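Local coordinates for nitrate reductase (Ulva prolifera, PDB 5YLY), which reduces nitrate to nitrite, probably with NADH, in the first step of nitrate assimilation, and is represented here by its FAD-carrying cytochrome b5 reductase domain, at residues A[242-245]-A[246-249]; A[54-57]-A[58-62]; A[146-149]-A[150-154]. One frame throughout, in Å; residues are numbered along the deposited sequence.

Contact 1 (A[242-245]-A[246-249]); sequences FIDL and DMCE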
loop_
_atom_site.group_PDB
_atom_site.type_symbol
_atom_site.label_atom_id
_atom_site.label_comp_id
_atom_site.label_asym_id
_atom_site.label_seq_id
_atom_site.Cartn_x
_atom_site.Cartn_y
_atom_site.Cartn_z
ATOM N N PHE A 242 -12.544 15.874 2.128
ATOM C CA PHE A 242 -11.936 15.280 0.938
ATOM C C PHE A 242 -10.659 16.000 0.526
ATOM O O PHE A 242 -10.515 17.208 0.762
ATOM C CB PHE A 242 -12.916 15.294 -0.254
ATOM C CG PHE A 242 -14.291 14.724 0.007
ATOM C CD1 PHE A 242 -14.446 13.412 0.448
ATOM C CD2 PHE A 242 -15.432 15.483 -0.237
ATOM C CE1 PHE A 242 -15.724 12.883 0.677
ATOM C CE2 PHE A 242 -16.704 14.952 -0.014
ATOM C CZ PHE A 242 -16.841 13.658 0.445
ATOM N N ILE A 243 -9.757 15.259 -0.141
ATOM C CA ILE A 243 -8.532 15.818 -0.697
ATOM C C ILE A 243 -8.952 16.934 -1.701
ATOM O O ILE A 243 -9.833 16.711 -2.531
ATOM C CB ILE A 243 -7.692 14.700 -1.355
ATOM C CG1 ILE A 243 -7.203 13.668 -0.293
ATOM C CG2 ILE A 243 -6.516 15.277 -2.132
ATOM C CD1 ILE A 243 -6.646 12.389 -0.835
ATOM N N ASP A 244 -8.390 18.143 -1.544
ATOM C CA ASP A 244 -8.640 19.282 -2.425
ATOM C C ASP A 244 -7.301 19.910 -2.822
ATOM O O ASP A 244 -6.250 19.434 -2.370
ATOM C CB ASP A 244 -9.635 20.297 -1.809
ATOM C CG ASP A 244 -9.212 21.047 -0.545
ATOM O OD1 ASP A 244 -8.071 20.838 -0.073
ATOM O OD2 ASP A 244 -10.019 21.847 -0.034
ATOM N N LEU A 245 -7.322 20.932 -3.691
ATOM C CA LEU A 245 -6.087 21.579 -4.156
ATOM C C LEU A 245 -5.236 22.111 -3.009
ATOM O O LEU A 245 -4.030 21.890 -3.011
ATOM C CB LEU A 245 -6.375 22.698 -5.184
ATOM C CG LEU A 245 -5.139 23.376 -5.806
ATOM C CD1 LEU A 245 -4.258 22.385 -6.563
ATOM C CD2 LEU A 245 -5.539 24.544 -6.701
ATOM N N ASP A 246 -5.865 22.818 -2.040
ATOM C CA ASP A 246 -5.185 23.388 -0.865
ATOM C C ASP A 246 -4.464 22.301 -0.070
ATOM O O ASP A 246 -3.310 22.481 0.298
ATOM C CB ASP A 246 -6.181 24.116 0.054
ATOM C CG ASP A 246 -5.699 25.471 0.519
ATOM O OD1 ASP A 246 -4.655 25.524 1.215
ATOM O OD2 ASP A 246 -6.333 26.487 0.145
ATOM N N MET A 247 -5.135 21.167 0.168
ATOM C CA MET A 247 -4.534 20.062 0.894
ATOM C C MET A 247 -3.349 19.469 0.130
ATOM O O MET A 247 -2.314 19.176 0.745
ATOM C CB MET A 247 -5.567 18.990 1.204
ATOM C CG MET A 247 -5.097 18.006 2.262
ATOM S SD MET A 247 -6.329 16.700 2.490
ATOM C CE MET A 247 -7.770 17.662 2.966
ATOM N N CYS A 248 -3.493 19.307 -1.212
ATOM C CA CYS A 248 -2.403 18.782 -2.049
ATOM C C CYS A 248 -1.217 19.750 -2.046
ATOM O O CYS A 248 -0.078 19.300 -1.999
ATOM C CB CYS A 248 -2.889 18.504 -3.470
ATOM S SG CYS A 248 -4.057 17.122 -3.599
ATOM N N GLU A 249 -1.477 21.076 -2.085
ATOM C CA GLU A 249 -0.390 22.065 -2.074
ATOM C C GLU A 249 0.331 22.099 -0.726
ATOM O O GLU A 249 1.537 22.332 -0.679
ATOM C CB GLU A 249 -0.895 23.467 -2.473
ATOM C CG GLU A 249 -1.258 23.565 -3.948
ATOM C CD GLU A 249 -1.939 24.841 -4.417
ATOM O OE1 GLU A 249 -2.577 25.533 -3.586
ATOM O OE2 GLU A 249 -1.869 25.121 -5.638
#
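D244 caps the helix that starts at L245 by taking a hydrogen bond from M247. The bond runs from M247 N to D244 OD1 over 3.0 Å, and the N-H points at OD1 almost in line with the CG-OD1 bond. The torsion that makes this possible sets CG of D244 between its own backbone N and carbonyl carbon (chi1 65°), which turns OD1 back over the first turn. The backbone bonds follow at once. C248 N donates to D244 O at 3.0 Å, and E249 N to L245 O at 2.8 Å.

The apolar contacts join the buried I243, M247 and C248. The CG2 methyl of I243 meets C248 SG at 3.4 Å. The M247 chain runs out extended to SD, 4.0 Å from I243 CA. The bend at chi3 (-59°) then turns CE to a carbonyl, 3.5 Å from F242 O. I243 and M247 both also rest on L197 of strand 193-200, while I243 and C248 reach helix 267-280.

The exposed E249 side chain crosses that of L245 at a slant, with OE2 3.7 Å from L245 CG. The charge of that carboxylate is answered elsewhere, by a salt bridge to R254.

The chemistry is that of a helix N-terminus. An aspartate satisfies an early amide that has no carbonyl in the preceding turn, and its negative charge probably suits the positive end of the helix dipole.

Contact 2 (A[54-57]-A[58-62]); sequences GLEH and DEQLL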
loop_
_atom_site.group_PDB
_atom_site.type_symbol
_atom_site.label_atom_id
_atom_site.label_comp_id
_atom_site.label_asym_id
_atom_site.label_seq_id
_atom_site.Cartn_x
_atom_site.Cartn_y
_atom_site.Cartn_z
ATOM N N GLY A 54 4.102 -18.514 5.333
ATOM C CA GLY A 54 5.406 -19.095 5.036
ATOM C C GLY A 54 5.598 -19.315 3.555
ATOM O O GLY A 54 4.631 -19.522 2.820
ATOM N N LEU A 55 6.847 -19.222 3.101
ATOM C CA LEU A 55 7.212 -19.528 1.717
ATOM C C LEU A 55 7.499 -21.039 1.626
ATOM O O LEU A 55 7.109 -21.758 2.538
ATOM C CB LEU A 55 8.400 -18.640 1.266
ATOM C CG LEU A 55 8.105 -17.107 1.358
ATOM C CD1 LEU A 55 9.254 -16.266 0.803
ATOM C CD2 LEU A 55 6.813 -16.734 0.661
ATOM N N GLU A 56 8.118 -21.531 0.537
ATOM C CA GLU A 56 8.372 -22.973 0.374
ATOM C C GLU A 56 9.374 -23.481 1.403
ATOM O O GLU A 56 9.305 -24.634 1.805
ATOM C CB GLU A 56 8.851 -23.289 -1.047
ATOM C CG GLU A 56 7.847 -22.929 -2.123
ATOM C CD GLU A 56 8.295 -23.292 -3.523
ATOM O OE1 GLU A 56 9.118 -22.549 -4.100
ATOM O OE2 GLU A 56 7.875 -24.357 -4.024
ATOM N N HIS A 57 10.294 -22.596 1.841
ATOM C CA HIS A 57 11.322 -22.878 2.837
ATOM C C HIS A 57 11.692 -21.586 3.550
ATOM O O HIS A 57 11.464 -20.490 3.011
ATOM C CB HIS A 57 12.523 -23.635 2.253
ATOM C CG HIS A 57 13.325 -22.844 1.269
ATOM N ND1 HIS A 57 14.341 -22.009 1.674
ATOM C CD2 HIS A 57 13.266 -22.842 -0.083
ATOM C CE1 HIS A 57 14.848 -21.504 0.565
ATOM N NE2 HIS A 57 14.230 -21.978 -0.514
ATOM N N ASP A 58 12.197 -21.686 4.769
ATOM C CA ASP A 58 12.393 -20.485 5.585
ATOM C C ASP A 58 13.574 -19.563 5.150
ATOM O O ASP A 58 13.788 -18.527 5.782
ATOM C CB ASP A 58 12.463 -20.849 7.077
ATOM C CG ASP A 58 13.658 -21.647 7.544
ATOM O OD1 ASP A 58 14.587 -21.858 6.737
ATOM O OD2 ASP A 58 13.654 -22.075 8.715
ATOM N N GLU A 59 14.296 -19.895 4.065
ATOM C CA GLU A 59 15.359 -19.001 3.579
ATOM C C GLU A 59 15.021 -18.442 2.179
ATOM O O GLU A 59 15.847 -17.773 1.550
ATOM C CB GLU A 59 16.700 -19.730 3.565
ATOM C CG GLU A 59 17.312 -19.933 4.941
ATOM C CD GLU A 59 18.480 -20.898 4.946
ATOM O OE1 GLU A 59 19.240 -20.930 3.951
ATOM O OE2 GLU A 59 18.644 -21.617 5.957
ATOM N N GLN A 60 13.803 -18.702 1.704
ATOM C CA GLN A 60 13.416 -18.357 0.343
ATOM C C GLN A 60 13.152 -16.890 0.145
ATOM O O GLN A 60 12.571 -16.237 0.998
ATOM C CB GLN A 60 12.225 -19.218 -0.132
ATOM C CG GLN A 60 11.986 -19.174 -1.642
ATOM C CD GLN A 60 10.784 -19.959 -2.105
ATOM O OE1 GLN A 60 9.793 -20.121 -1.392
ATOM N NE2 GLN A 60 10.849 -20.471 -3.322
ATOM N N LEU A 61 13.642 -16.379 -0.989
ATOM C CA LEU A 61 13.436 -14.998 -1.419
ATOM C C LEU A 61 11.980 -14.892 -1.886
ATOM O O LEU A 61 11.499 -15.772 -2.606
ATOM C CB LEU A 61 14.385 -14.739 -2.615
ATOM C CG LEU A 61 14.380 -13.347 -3.278
ATOM C CD1 LEU A 61 14.912 -12.292 -2.324
ATOM C CD2 LEU A 61 15.215 -13.368 -4.544
ATOM N N LEU A 62 11.284 -13.815 -1.502
ATOM C CA LEU A 62 9.909 -13.626 -1.956
ATOM C C LEU A 62 9.859 -13.398 -3.469
ATOM O O LEU A 62 9.051 -14.027 -4.138
ATOM C CB LEU A 62 9.252 -12.457 -1.229
ATOM C CG LEU A 62 7.813 -12.119 -1.638
ATOM C CD1 LEU A 62 6.841 -13.320 -1.420
ATOM C CD2 LEU A 62 7.333 -10.884 -0.865
HETATM O O HOH W 1 15.246 -23.073 4.145
#
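This is a local contact round a chain reversal, in the loop between strands 48-54 and 69-75 of the FAD-binding domain. Residues 57-60 form a type I beta turn, closed by a bond from Q60 N to H57 O of 3.2 Å. That donor stands well above the carbonyl plane.

Q60 and H57 carry the contact. The extended side chain of Q60 runs back to E56, and its amide makes two bonds there. OE1 accepts from E56 N at 2.9 Å, and NE2 donates to E56 OE1 at 2.8 Å. The second bond uses the anti lone pair of the carboxylate oxygen, and amide and carboxylate planes are 28° apart. Held at both ends, the amide has little freedom to flip. E56 OE1 is also salt-bridged to K34, so a lysine and an amide share one oxygen.

The H57 ring folds over the turn. Its chi1 of 67° puts CG between the backbone N and the carbonyl carbon. One face of the ring then takes CB of Q60 in a CH-pi contact, 3.6 Å from the centroid. From the same side of the ring, E59 N donates to H57 ND1 at 3.2 Å, tilted 33° from the ring plane. A water also joins ND1 to D58 OD1.

L55 adds van der Waals contacts. Its CD1 touches Q60 O at 3.3 Å, and L55 CD2 meets L62 CD1 at 4.0 Å, the two leucines crossing at about a right angle. Both leucines also pack on F102 of strand 101-107.

The whole is a type I turn braced by side chains, in a loop connecting two strands of the antiparallel FAD-binding barrel of the ferredoxin reductase family.

Contact 3 (A[146-149]-A[150-154]); sequences HYDR and PGHYK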
loop_
_atom_site.group_PDB
_atom_site.type_symbol
_atom_site.label_atom_id
_atom_site.label_comp_id
_atom_site.label_asym_id
_atom_site.label_seq_id
_atom_site.Cartn_x
_atom_site.Cartn_y
_atom_site.Cartn_z
ATOM N N HIS A 146 7.814 -0.236 -11.416
ATOM C CA HIS A 146 8.927 -0.888 -10.741
ATOM C C HIS A 146 9.958 0.159 -10.324
ATOM O O HIS A 146 10.589 0.767 -11.175
ATOM C CB HIS A 146 9.558 -1.926 -11.700
ATOM C CG HIS A 146 10.714 -2.722 -11.161
ATOM N ND1 HIS A 146 11.027 -2.755 -9.810
ATOM C CD2 HIS A 146 11.532 -3.577 -11.814
ATOM C CE1 HIS A 146 12.052 -3.582 -9.700
ATOM N NE2 HIS A 146 12.385 -4.105 -10.874
ATOM N N TYR A 147 10.139 0.347 -9.025
ATOM C CA TYR A 147 11.174 1.256 -8.518
ATOM C C TYR A 147 12.354 0.289 -8.372
ATOM O O TYR A 147 12.442 -0.440 -7.376
ATOM C CB TYR A 147 10.734 1.848 -7.161
ATOM C CG TYR A 147 11.734 2.837 -6.598
ATOM C CD1 TYR A 147 11.794 4.147 -7.075
ATOM C CD2 TYR A 147 12.637 2.460 -5.606
ATOM C CE1 TYR A 147 12.722 5.059 -6.566
ATOM C CE2 TYR A 147 13.568 3.364 -5.091
ATOM C CZ TYR A 147 13.614 4.656 -5.585
ATOM O OH TYR A 147 14.481 5.563 -5.043
ATOM N N ASP A 148 13.190 0.218 -9.413
ATOM C CA ASP A 148 14.213 -0.816 -9.583
ATOM C C ASP A 148 15.597 -0.562 -8.994
ATOM O O ASP A 148 16.394 -1.512 -8.886
ATOM C CB ASP A 148 14.372 -1.162 -11.069
ATOM C CG ASP A 148 14.847 -0.027 -11.966
ATOM O OD1 ASP A 148 14.455 1.135 -11.717
ATOM O OD2 ASP A 148 15.585 -0.308 -12.938
ATOM N N ARG A 149 15.913 0.693 -8.678
ATOM C CA ARG A 149 17.193 1.048 -8.072
ATOM C C ARG A 149 17.063 2.445 -7.503
ATOM O O ARG A 149 16.163 3.177 -7.946
ATOM C CB ARG A 149 18.380 0.934 -9.068
ATOM C CG ARG A 149 18.231 1.725 -10.350
ATOM C CD ARG A 149 19.450 1.528 -11.248
ATOM N NE ARG A 149 19.250 2.133 -12.567
ATOM C CZ ARG A 149 19.527 3.398 -12.859
ATOM N NH1 ARG A 149 20.031 4.207 -11.935
ATOM N NH2 ARG A 149 19.310 3.863 -14.082
ATOM N N PRO A 150 17.951 2.846 -6.550
ATOM C CA PRO A 150 17.815 4.176 -5.953
ATOM C C PRO A 150 17.669 5.274 -6.984
ATOM O O PRO A 150 18.481 5.367 -7.891
ATOM C CB PRO A 150 19.088 4.314 -5.114
ATOM C CG PRO A 150 19.402 2.902 -4.703
ATOM C CD PRO A 150 19.046 2.081 -5.909
ATOM N N GLY A 151 16.598 6.056 -6.860
ATOM C CA GLY A 151 16.329 7.195 -7.735
ATOM C C GLY A 151 15.988 6.852 -9.171
ATOM O O GLY A 151 16.260 7.652 -10.060
ATOM N N HIS A 152 15.367 5.686 -9.411
ATOM C CA HIS A 152 15.001 5.257 -10.763
ATOM C C HIS A 152 13.794 4.353 -10.757
ATOM O O HIS A 152 13.645 3.508 -9.859
ATOM C CB HIS A 152 16.186 4.541 -11.462
ATOM C CG HIS A 152 15.972 4.251 -12.927
ATOM N ND1 HIS A 152 15.391 3.068 -13.349
ATOM C CD2 HIS A 152 16.260 5.007 -14.015
ATOM C CE1 HIS A 152 15.330 3.143 -14.674
ATOM N NE2 HIS A 152 15.847 4.287 -15.121
ATOM N N TYR A 153 12.952 4.506 -11.786
ATOM C CA TYR A 153 11.768 3.655 -11.930
ATOM C C TYR A 153 11.513 3.282 -13.393
ATOM O O TYR A 153 12.018 3.920 -14.330
ATOM C CB TYR A 153 10.504 4.298 -11.290
ATOM C CG TYR A 153 9.937 5.451 -12.099
ATOM C CD1 TYR A 153 10.420 6.746 -11.938
ATOM C CD2 TYR A 153 8.936 5.238 -13.050
ATOM C CE1 TYR A 153 9.941 7.799 -12.717
ATOM C CE2 TYR A 153 8.445 6.284 -13.829
ATOM C CZ TYR A 153 8.951 7.564 -13.659
ATOM O OH TYR A 153 8.449 8.607 -14.405
ATOM N N LYS A 154 10.675 2.267 -13.572
ATOM C CA LYS A 154 10.190 1.824 -14.874
ATOM C C LYS A 154 8.669 1.835 -14.720
ATOM O O LYS A 154 8.161 1.438 -13.668
ATOM C CB LYS A 154 10.626 0.377 -15.186
ATOM C CG LYS A 154 12.118 0.111 -15.303
ATOM C CD LYS A 154 12.364 -1.385 -15.280
ATOM C CE LYS A 154 13.774 -1.753 -15.625
ATOM N NZ LYS A 154 13.973 -3.213 -15.439
HETATM O O HOH W 2 20.677 4.050 -8.585
#
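The R149 guanidinium lies flat over one face of the H152 ring, with centres 4.0 Å apart and planes at 15°. It is offset toward the rim, and NH2 comes to 3.3 Å from H152 CD2. At the edge of the same ring, in its plane, sits OD1 of D148. It accepts from H152 ND1 at 2.7 Å through its syn lone pair, and the bond is almost straight (174°). The Y147 ring has R149 O over one face, and the H146 ring has CB of D148 over its centre.

H152 is placed for both partners by CG standing opposite the backbone N (chi1 -171°). D148 OD2 also has K154 nearby, with NZ 4.2 Å away, too far for a salt bridge. Replacing H152 by an alanine would probably leave D148 OD1 without its N-H donor and the R149 guanidinium without its flat support.

The backbone is a beta hairpin. H146 and K154 form a hydrogen-bonded antiparallel pair, with H146 N to K154 O and K154 N to H146 O both 2.8 Å. Toward the turn the register slips by one residue at a beta bulge. Residues 149-152 then make a type II turn whose closing bond, H152 N to R149 O, is weak. The third turn position has a positive phi, which favours a glycine such as G151. Its N also donates to Y147 OH at 2.8 Å, and that hydroxyl is further bonded to D190 and T192.

The chemistry pairs an imidazole with a carboxylate at its edge and a guanidinium on its face. The carboxylate keeps a proton on ND1 and would probably favour a positive ring, whereas the stacked guanidinium would probably oppose it. The geometry does not tell which prevails.

All three contacts are local and partly buried; the buried residues are I243, M247 and C248 in contact 1, Q60 and L62 in contact 2, and Y147, H152 and Y153 in contact 3. Contact 1 starts a helix in the NAD-binding domain. Contact 2 shapes a loop of the FAD-binding barrel, on the opposite side of the chain's centre. Contact 3 is a hairpin in a separate three-stranded sheet. They share no helix or strand and do not touch. Contacts 2 and 3 come nearest, with about 12 Å between closest atoms. Carboxylates serve differently: one caps a backbone amide in contact 1, one receives a glutamine amide in contact 2, one an imidazole in contact 3.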